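Long-range contacts in leucine--tRNA ligase (Agrobacterium radiobacter, PDB 5AH5), which probably charges tRNA(Leu) with leucine in an ATP-dependent reaction, giving leucyl-tRNA(Leu), AMP and diphosphate: residues W12-W16 against P720-E725; M111-F115 against A592-R596; V586-F590 against W611-Q617. One frame throughout, in Å; residues are numbered along the deposited sequence.

Contact 1: residues W12-W16 against P720-E725; sequences WQQKW and PHISEE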
loop_
_atom_site.group_PDB
_atom_site.type_symbol
_atom_site.label_atom_id
_atom_site.label_comp_id
_atom_site.label_asym_id
_atom_site.label_seq_id
_atom_site.Cartn_x
_atom_site.Cartn_y
_atom_site.Cartn_z
ATOM N N TRP B 12 25.163 19.556 1.690
ATOM C CA TRP B 12 24.367 19.374 0.443
ATOM C C TRP B 12 22.887 19.451 0.693
ATOM O O TRP B 12 22.152 20.001 -0.128
ATOM C CB TRP B 12 24.770 18.068 -0.359
ATOM C CG TRP B 12 26.178 18.228 -0.871
ATOM C CD1 TRP B 12 27.287 17.575 -0.445
ATOM C CD2 TRP B 12 26.635 19.257 -1.749
ATOM N NE1 TRP B 12 28.407 18.079 -1.063
ATOM C CE2 TRP B 12 28.030 19.106 -1.879
ATOM C CE3 TRP B 12 25.981 20.230 -2.519
ATOM C CZ2 TRP B 12 28.802 19.919 -2.720
ATOM C CZ3 TRP B 12 26.761 21.064 -3.372
ATOM C CH2 TRP B 12 28.150 20.899 -3.443
ATOM N N GLN B 13 22.430 18.891 1.813
ATOM C CA GLN B 13 21.022 18.997 2.214
ATOM C C GLN B 13 20.622 20.473 2.307
ATOM O O GLN B 13 19.570 20.870 1.833
ATOM C CB GLN B 13 20.777 18.279 3.547
ATOM C CG GLN B 13 20.746 16.773 3.395
ATOM C CD GLN B 13 21.142 16.036 4.662
ATOM O OE1 GLN B 13 21.170 16.604 5.747
ATOM N NE2 GLN B 13 21.459 14.740 4.522
ATOM N N GLN B 14 21.507 21.312 2.782
ATOM C CA GLN B 14 21.130 22.708 2.924
ATOM C C GLN B 14 21.084 23.396 1.543
ATOM O O GLN B 14 20.141 24.149 1.211
ATOM C CB GLN B 14 22.039 23.385 3.929
ATOM C CG GLN B 14 21.369 24.594 4.539
ATOM C CD GLN B 14 22.303 25.724 4.658
ATOM O OE1 GLN B 14 23.083 25.802 5.609
ATOM N NE2 GLN B 14 22.251 26.618 3.684
ATOM N N LYS B 15 22.016 23.020 0.668
ATOM C CA LYS B 15 22.001 23.544 -0.714
ATOM C C LYS B 15 20.697 23.239 -1.421
ATOM O O LYS B 15 20.075 24.127 -2.060
ATOM C CB LYS B 15 23.176 22.965 -1.494
ATOM C CG LYS B 15 24.534 23.479 -1.048
ATOM C CD LYS B 15 24.574 24.991 -1.122
ATOM C CE LYS B 15 25.966 25.498 -1.371
ATOM N NZ LYS B 15 26.227 26.698 -0.561
ATOM N N TRP B 16 20.254 21.981 -1.311
ATOM C CA TRP B 16 18.958 21.545 -1.925
ATOM C C TRP B 16 17.762 22.344 -1.326
ATOM O O TRP B 16 16.883 22.807 -2.064
ATOM C CB TRP B 16 18.672 20.061 -1.735
ATOM C CG TRP B 16 19.653 19.107 -2.314
ATOM C CD1 TRP B 16 20.278 19.205 -3.540
ATOM C CD2 TRP B 16 20.101 17.886 -1.742
ATOM N NE1 TRP B 16 21.109 18.167 -3.718
ATOM C CE2 TRP B 16 21.034 17.331 -2.643
ATOM C CE3 TRP B 16 19.806 17.201 -0.569
ATOM C CZ2 TRP B 16 21.689 16.112 -2.401
ATOM C CZ3 TRP B 16 20.475 16.013 -0.298
ATOM C CH2 TRP B 16 21.406 15.455 -1.232
ATOM N N PRO B 720 22.699 10.804 -3.659
ATOM C CA PRO B 720 22.602 12.238 -3.989
ATOM C C PRO B 720 23.631 13.158 -3.419
ATOM O O PRO B 720 23.987 14.143 -4.068
ATOM C CB PRO B 720 21.174 12.626 -3.487
ATOM C CG PRO B 720 20.891 11.660 -2.426
ATOM C CD PRO B 720 21.461 10.348 -3.023
ATOM N N HIS B 721 24.144 12.848 -2.247
ATOM C CA HIS B 721 25.102 13.723 -1.559
ATOM C C HIS B 721 26.505 13.647 -2.166
ATOM O O HIS B 721 27.154 14.667 -2.468
ATOM C CB HIS B 721 25.222 13.368 -0.042
ATOM C CG HIS B 721 23.901 13.314 0.684
ATOM N ND1 HIS B 721 23.098 12.191 0.695
ATOM C CD2 HIS B 721 23.269 14.245 1.443
ATOM C CE1 HIS B 721 22.032 12.434 1.433
ATOM N NE2 HIS B 721 22.090 13.686 1.859
ATOM N N ILE B 722 26.995 12.416 -2.269
ATOM C CA ILE B 722 28.275 12.148 -2.929
ATOM C C ILE B 722 28.246 12.661 -4.362
ATOM O O ILE B 722 29.223 13.133 -4.890
ATOM C CB ILE B 722 28.563 10.618 -2.924
ATOM C CG1 ILE B 722 29.392 10.280 -1.684
ATOM C CG2 ILE B 722 29.293 10.152 -4.179
ATOM C CD1 ILE B 722 29.210 8.849 -1.168
ATOM N N SER B 723 27.124 12.543 -5.002
ATOM C CA SER B 723 27.000 13.033 -6.371
ATOM C C SER B 723 27.182 14.533 -6.504
ATOM O O SER B 723 27.835 14.979 -7.455
ATOM C CB SER B 723 25.685 12.603 -6.961
ATOM O OG SER B 723 25.696 11.195 -7.096
ATOM N N GLU B 724 26.605 15.305 -5.566
ATOM C CA GLU B 724 26.802 16.730 -5.541
ATOM C C GLU B 724 28.248 17.004 -5.268
ATOM O O GLU B 724 28.805 17.903 -5.876
ATOM C CB GLU B 724 25.940 17.458 -4.463
ATOM C CG GLU B 724 24.444 17.422 -4.694
ATOM C CD GLU B 724 23.942 18.149 -5.943
ATOM O OE1 GLU B 724 24.762 18.818 -6.576
ATOM O OE2 GLU B 724 22.736 17.977 -6.353
ATOM N N GLU B 725 28.866 16.241 -4.368
ATOM C CA GLU B 725 30.246 16.516 -4.019
ATOM C C GLU B 725 31.113 16.383 -5.295
ATOM O O GLU B 725 31.947 17.225 -5.582
ATOM C CB GLU B 725 30.733 15.498 -2.958
ATOM C CG GLU B 725 32.124 15.723 -2.368
ATOM C CD GLU B 725 32.178 16.789 -1.280
ATOM O OE1 GLU B 725 31.124 17.290 -0.805
ATOM O OE2 GLU B 725 33.299 17.088 -0.847
#

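Contact 2: residues M111-F115 against A592-R596; sequences MQLGF and ADAVR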
loop_
_atom_site.group_PDB
_atom_site.type_symbol
_atom_site.label_atom_id
_atom_site.label_comp_id
_atom_site.label_asym_id
_atom_site.label_seq_id
_atom_site.Cartn_x
_atom_site.Cartn_y
_atom_site.Cartn_z
ATOM N N MET B 111 15.391 14.114 7.176
ATOM C CA MET B 111 16.220 15.175 6.660
ATOM C C MET B 111 17.685 14.785 6.654
ATOM O O MET B 111 18.381 15.077 5.681
ATOM C CB MET B 111 16.003 16.501 7.398
ATOM C CG MET B 111 14.596 17.031 7.293
ATOM S SD MET B 111 14.235 18.560 8.257
ATOM C CE MET B 111 14.884 18.298 9.902
ATOM N N GLN B 112 18.144 14.079 7.667
ATOM C CA GLN B 112 19.542 13.673 7.713
ATOM C C GLN B 112 19.907 12.580 6.661
ATOM O O GLN B 112 21.050 12.490 6.317
ATOM C CB GLN B 112 19.946 13.189 9.100
ATOM C CG GLN B 112 20.002 14.370 10.083
ATOM C CD GLN B 112 20.138 13.961 11.546
ATOM O OE1 GLN B 112 20.361 12.795 11.854
ATOM N NE2 GLN B 112 20.028 14.935 12.452
ATOM N N LEU B 113 18.915 11.797 6.258
ATOM C CA LEU B 113 18.984 10.866 5.153
ATOM C C LEU B 113 18.917 11.520 3.790
ATOM O O LEU B 113 19.161 10.846 2.812
ATOM C CB LEU B 113 17.904 9.788 5.263
ATOM C CG LEU B 113 18.396 8.676 6.208
ATOM C CD1 LEU B 113 17.254 8.024 6.911
ATOM C CD2 LEU B 113 19.184 7.554 5.458
ATOM N N GLY B 114 18.638 12.820 3.724
ATOM C CA GLY B 114 18.552 13.521 2.473
ATOM C C GLY B 114 17.293 13.203 1.742
ATOM O O GLY B 114 17.240 13.326 0.534
ATOM N N PHE B 115 16.252 12.805 2.444
ATOM C CA PHE B 115 14.997 12.595 1.818
ATOM C C PHE B 115 14.316 13.954 1.474
ATOM O O PHE B 115 14.013 14.791 2.363
ATOM C CB PHE B 115 14.059 11.741 2.703
ATOM C CG PHE B 115 14.482 10.297 2.921
ATOM C CD1 PHE B 115 15.310 9.616 2.054
ATOM C CD2 PHE B 115 13.967 9.611 4.008
ATOM C CE1 PHE B 115 15.635 8.267 2.284
ATOM C CE2 PHE B 115 14.252 8.294 4.241
ATOM C CZ PHE B 115 15.114 7.607 3.376
ATOM N N ALA B 592 24.652 8.811 4.651
ATOM C CA ALA B 592 23.329 8.493 4.094
ATOM C C ALA B 592 23.326 7.682 2.756
ATOM O O ALA B 592 22.456 6.838 2.496
ATOM C CB ALA B 592 22.580 9.786 3.866
ATOM N N ASP B 593 24.220 8.053 1.879
ATOM C CA ASP B 593 24.201 7.452 0.495
ATOM C C ASP B 593 24.439 5.921 0.555
ATOM O O ASP B 593 23.705 5.129 -0.032
ATOM C CB ASP B 593 25.292 8.110 -0.321
ATOM C CG ASP B 593 24.987 9.555 -0.681
ATOM O OD1 ASP B 593 23.830 9.950 -0.952
ATOM O OD2 ASP B 593 25.951 10.337 -0.713
ATOM N N ALA B 594 25.434 5.525 1.338
ATOM C CA ALA B 594 25.819 4.114 1.452
ATOM C C ALA B 594 24.727 3.302 2.088
ATOM O O ALA B 594 24.482 2.181 1.664
ATOM C CB ALA B 594 27.125 3.986 2.216
ATOM N N VAL B 595 23.981 3.913 3.030
ATOM C CA VAL B 595 22.897 3.248 3.667
ATOM C C VAL B 595 21.776 3.034 2.676
ATOM O O VAL B 595 21.219 1.936 2.565
ATOM C CB VAL B 595 22.390 4.048 4.903
ATOM C CG1 VAL B 595 21.151 3.439 5.455
ATOM C CG2 VAL B 595 23.470 4.009 5.974
ATOM N N ARG B 596 21.416 4.100 1.990
ATOM C CA ARG B 596 20.303 4.034 1.068
ATOM C C ARG B 596 20.613 3.093 -0.134
ATOM O O ARG B 596 19.738 2.304 -0.553
ATOM C CB ARG B 596 20.009 5.413 0.547
ATOM C CG ARG B 596 19.475 6.383 1.615
ATOM C CD ARG B 596 19.470 7.808 1.106
ATOM N NE ARG B 596 18.746 7.908 -0.154
ATOM C CZ ARG B 596 18.224 9.028 -0.661
ATOM N NH1 ARG B 596 18.231 10.182 0.010
ATOM N NH2 ARG B 596 17.633 8.977 -1.839
#

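Contact 3: residues V586-F590 against W611-Q617; sequences VVQEF and WEDSGPQ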
loop_
_atom_site.group_PDB
_atom_site.type_symbol
_atom_site.label_atom_id
_atom_site.label_comp_id
_atom_site.label_asym_id
_atom_site.label_seq_id
_atom_site.Cartn_x
_atom_site.Cartn_y
_atom_site.Cartn_z
ATOM N N VAL B 586 23.946 3.981 11.892
ATOM C CA VAL B 586 24.458 3.480 10.591
ATOM C C VAL B 586 24.828 4.649 9.663
ATOM O O VAL B 586 25.896 4.654 9.062
ATOM C CB VAL B 586 23.509 2.444 9.991
ATOM C CG1 VAL B 586 24.169 1.790 8.801
ATOM C CG2 VAL B 586 23.213 1.372 11.052
ATOM N N VAL B 587 23.991 5.691 9.676
ATOM C CA VAL B 587 24.198 6.898 8.874
ATOM C C VAL B 587 25.435 7.642 9.338
ATOM O O VAL B 587 26.221 8.128 8.516
ATOM C CB VAL B 587 22.939 7.781 8.923
ATOM C CG1 VAL B 587 23.184 9.159 8.346
ATOM C CG2 VAL B 587 21.811 7.083 8.209
ATOM N N GLN B 588 25.643 7.683 10.655
ATOM C CA GLN B 588 26.814 8.295 11.227
ATOM C C GLN B 588 28.108 7.554 10.849
ATOM O O GLN B 588 29.180 8.175 10.677
ATOM C CB GLN B 588 26.677 8.329 12.771
ATOM C CG GLN B 588 27.720 9.145 13.506
ATOM C CD GLN B 588 27.577 10.651 13.261
ATOM O OE1 GLN B 588 26.522 11.125 12.787
ATOM N NE2 GLN B 588 28.649 11.411 13.561
ATOM N N GLU B 589 28.056 6.236 10.811
ATOM C CA GLU B 589 29.259 5.470 10.435
ATOM C C GLU B 589 29.575 5.527 8.919
ATOM O O GLU B 589 30.719 5.670 8.544
ATOM C CB GLU B 589 29.148 4.018 10.889
ATOM C CG GLU B 589 30.255 3.121 10.366
ATOM C CD GLU B 589 30.329 1.777 11.096
ATOM O OE1 GLU B 589 29.324 1.367 11.726
ATOM O OE2 GLU B 589 31.393 1.110 11.024
ATOM N N PHE B 590 28.562 5.452 8.075
ATOM C CA PHE B 590 28.751 5.233 6.622
ATOM C C PHE B 590 28.305 6.361 5.706
ATOM O O PHE B 590 28.658 6.383 4.525
ATOM C CB PHE B 590 27.949 3.995 6.225
ATOM C CG PHE B 590 28.472 2.737 6.838
ATOM C CD1 PHE B 590 29.726 2.279 6.500
ATOM C CD2 PHE B 590 27.713 2.007 7.726
ATOM C CE1 PHE B 590 30.243 1.104 7.061
ATOM C CE2 PHE B 590 28.210 0.849 8.281
ATOM C CZ PHE B 590 29.480 0.395 7.950
ATOM N N TRP B 611 19.030 -7.514 7.645
ATOM C CA TRP B 611 19.877 -6.359 7.793
ATOM C C TRP B 611 21.108 -6.704 8.618
ATOM O O TRP B 611 20.967 -7.305 9.672
ATOM C CB TRP B 611 19.130 -5.176 8.467
ATOM C CG TRP B 611 20.053 -4.104 8.856
ATOM C CD1 TRP B 611 20.733 -4.020 10.006
ATOM C CD2 TRP B 611 20.448 -2.972 8.067
ATOM N NE1 TRP B 611 21.556 -2.904 9.989
ATOM C CE2 TRP B 611 21.368 -2.248 8.807
ATOM C CE3 TRP B 611 20.082 -2.495 6.825
ATOM C CZ2 TRP B 611 21.959 -1.124 8.328
ATOM C CZ3 TRP B 611 20.659 -1.355 6.361
ATOM C CH2 TRP B 611 21.585 -0.693 7.082
ATOM N N GLU B 612 22.287 -6.288 8.142
ATOM C CA GLU B 612 23.560 -6.314 8.900
ATOM C C GLU B 612 24.041 -4.861 9.086
ATOM O O GLU B 612 24.122 -4.158 8.087
ATOM C CB GLU B 612 24.632 -7.074 8.084
ATOM C CG GLU B 612 24.213 -8.468 7.616
ATOM C CD GLU B 612 24.869 -8.947 6.327
ATOM O OE1 GLU B 612 24.595 -8.384 5.220
ATOM O OE2 GLU B 612 25.630 -9.935 6.429
ATOM N N ASP B 613 24.383 -4.422 10.305
ATOM C CA ASP B 613 24.909 -3.042 10.558
ATOM C C ASP B 613 26.171 -2.686 9.770
ATOM O O ASP B 613 26.420 -1.505 9.452
ATOM C CB ASP B 613 25.241 -2.789 12.031
ATOM C CG ASP B 613 24.010 -2.704 12.918
ATOM O OD1 ASP B 613 23.385 -1.600 13.008
ATOM O OD2 ASP B 613 23.723 -3.758 13.552
ATOM N N SER B 614 26.971 -3.694 9.491
ATOM C CA SER B 614 28.155 -3.532 8.675
ATOM C C SER B 614 27.829 -3.721 7.186
ATOM O O SER B 614 28.691 -3.501 6.383
ATOM C CB SER B 614 29.219 -4.547 9.103
ATOM O OG SER B 614 28.900 -5.831 8.578
ATOM N N GLY B 615 26.610 -4.158 6.836
ATOM C CA GLY B 615 26.171 -4.356 5.446
ATOM C C GLY B 615 26.432 -3.218 4.430
ATOM O O GLY B 615 26.716 -3.488 3.333
ATOM N N PRO B 616 26.262 -1.935 4.801
ATOM C CA PRO B 616 26.638 -0.832 3.955
ATOM C C PRO B 616 28.100 -0.625 3.707
ATOM O O PRO B 616 28.423 0.255 2.923
ATOM C CB PRO B 616 26.140 0.400 4.739
ATOM C CG PRO B 616 25.078 -0.115 5.601
ATOM C CD PRO B 616 25.544 -1.467 6.002
ATOM N N GLN B 617 28.994 -1.374 4.348
ATOM C CA GLN B 617 30.423 -1.191 4.124
ATOM C C GLN B 617 30.811 -1.417 2.615
ATOM O O GLN B 617 31.599 -0.649 2.057
ATOM C CB GLN B 617 31.234 -2.104 5.062
ATOM C CG GLN B 617 32.759 -2.011 4.955
ATOM C CD GLN B 617 33.308 -0.588 5.059
ATOM O OE1 GLN B 617 33.526 0.128 4.036
ATOM N NE2 GLN B 617 33.550 -0.161 6.283
#

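Contact 1: residues W12-W16 against P720-E725
Helices 5-19 and 720-729 meet here almost at right angles: the axes of the two short segments cross at 86° and approach to 10.4 Å. That separation is wide, and the large side chains of Trp12 and Trp16, one helical turn apart, fill it. Pro720, in the first turn of its helix, offers a compact apolar surface, its CB 3.6 Å from Trp16 CH2. His721 follows, with Trp16 CH2 over one face of its imidazole, 3.5 Å from His721 CD2; the two rings are inclined at 56°. His721 NE2 accepts a hydrogen bond from Gln13 NE2 (2.9 Å), while ND1 is bonded to Asp593 of helix 592-601. Glu724 comes next. Glu724 CB lies over the six-membered ring of Trp12, 3.5 Å from the centroid, in a CH-pi contact, and Glu724 OE2 accepts from Trp16 NE1 at 3.1 Å. The backbone amides of Val736 and Ala737 also bind this carboxylate, so its oxygens have polar partners although it is buried. Glu725 then takes the other indole: Trp12 NE1 donates to Glu725 OE1 at 2.8 Å, nearly linearly, and Arg8 balances the charge. Tryptophan suits both positions because it combines bulk with a single N-H donor. Here the near-perpendicular crossing serves as an interdomain joint, tying the N-terminal helix of this class I synthetase to the helical anticodon-binding domain.

Contact 2: residues M111-F115 against A592-R596
The end of one helix meets the beginning of another. Residues 111-115 carry the chain out of helix 95-112 through a Schellman motif: Gly114 has positive phi (75°), and two bonds run back into the last turn, one of them from Gly114 N to Met111 O at 3.0 Å. Glycine adopts this conformation readily because it has no CB. Residues 592-596 form the first turn of helix 592-601, where Arg596 N bonds to Ala592 O (3.0 Å), and the backbones come closest at Leu113 and Ala592, whose CA atoms are 5.1 Å apart. So short a distance suits a residue as small as alanine; Ala592 CB rests 3.7 Å from Leu113 O. One turn along, Arg596 points the same way and reaches the carbonyls at the helix end. Arg596 NH1 donates to Leu113 O at 3.0 Å and, more weakly, to Gly114 O at 3.3 Å. Leu113 CD2 packs on the aliphatic part of this arginine, 4.0 Å from Arg596 CG, and Phe115 CD1 lies over a face of the guanidinium, 3.6 Å from Arg596 NH1. The long side chain can thus be apolar along its stem and polar at its tip. Arg596 NH2 makes a salt bridge with Asp58 of helix 48-66, which neutralises the buried charge, while Arg62 of that helix bonds to Gly114 O. The result is a Schellman C-terminus whose carbonyls are met by an arginine, packed against helix 48-66, which begins in the predicted HIGH region of the class I Rossmann-type catalytic domain.

Contact 3: residues V586-F590 against W611-Q617
Two apolar residues one turn apart, Val586 and Phe590, project from helix 583-590 into the folded loop 611-617. Val586 is the smaller bump. Val586 CG1 touches both the indole edge of Trp611 (3.7 Å to CZ2) and the Pro616 ring (3.8 Å to CG), and Val586 CG2 touches Asp613 OD1 at 3.6 Å. Phe590 fills a larger hollow, shaped by two type I turns, Glu612 to Gly615 and Ser614 to Gln617. Pro616 CB lies over one ring face, 4.0 Å from the centroid, in a CH-pi contact; Phe590 CE2 meets Asp613 O edge-on at 3.2 Å, and Phe590 CE1 touches Gln617 NE2 at 3.6 Å. Glycine suits position 615, where a CB would clash with Glu612 O in this tight turn, and rigid Pro616 presents its ring to both side chains. Lacking hydrogen bonds between the segments, the contact relies on van der Waals, CH-pi and hydrophobic forces, so the fit probably depends on complementary shape more than on directed polar pairs.

Helix 592-601 brings the three contacts together. It supplies one side of contact 2; its Asp593 bonds to His721 ND1 and Ile722 N of contact 1, and its Val595 packs against Val586 of contact 3. Contacts 1 and 2 are buried and their centres lie about 10 Å apart; contact 3, about 12 Å from contact 2, is partly exposed. The chemistry runs against simple expectation: the buried pair combine apolar packing with directed hydrogen bonds and compensated charges, whereas the more exposed contact 3 is mainly apolar. Sequence span differs too. Contact 1 joins domains far apart in sequence, with contacts 2 and 3 both nested inside its loop; contact 3 spans only some 20 residues.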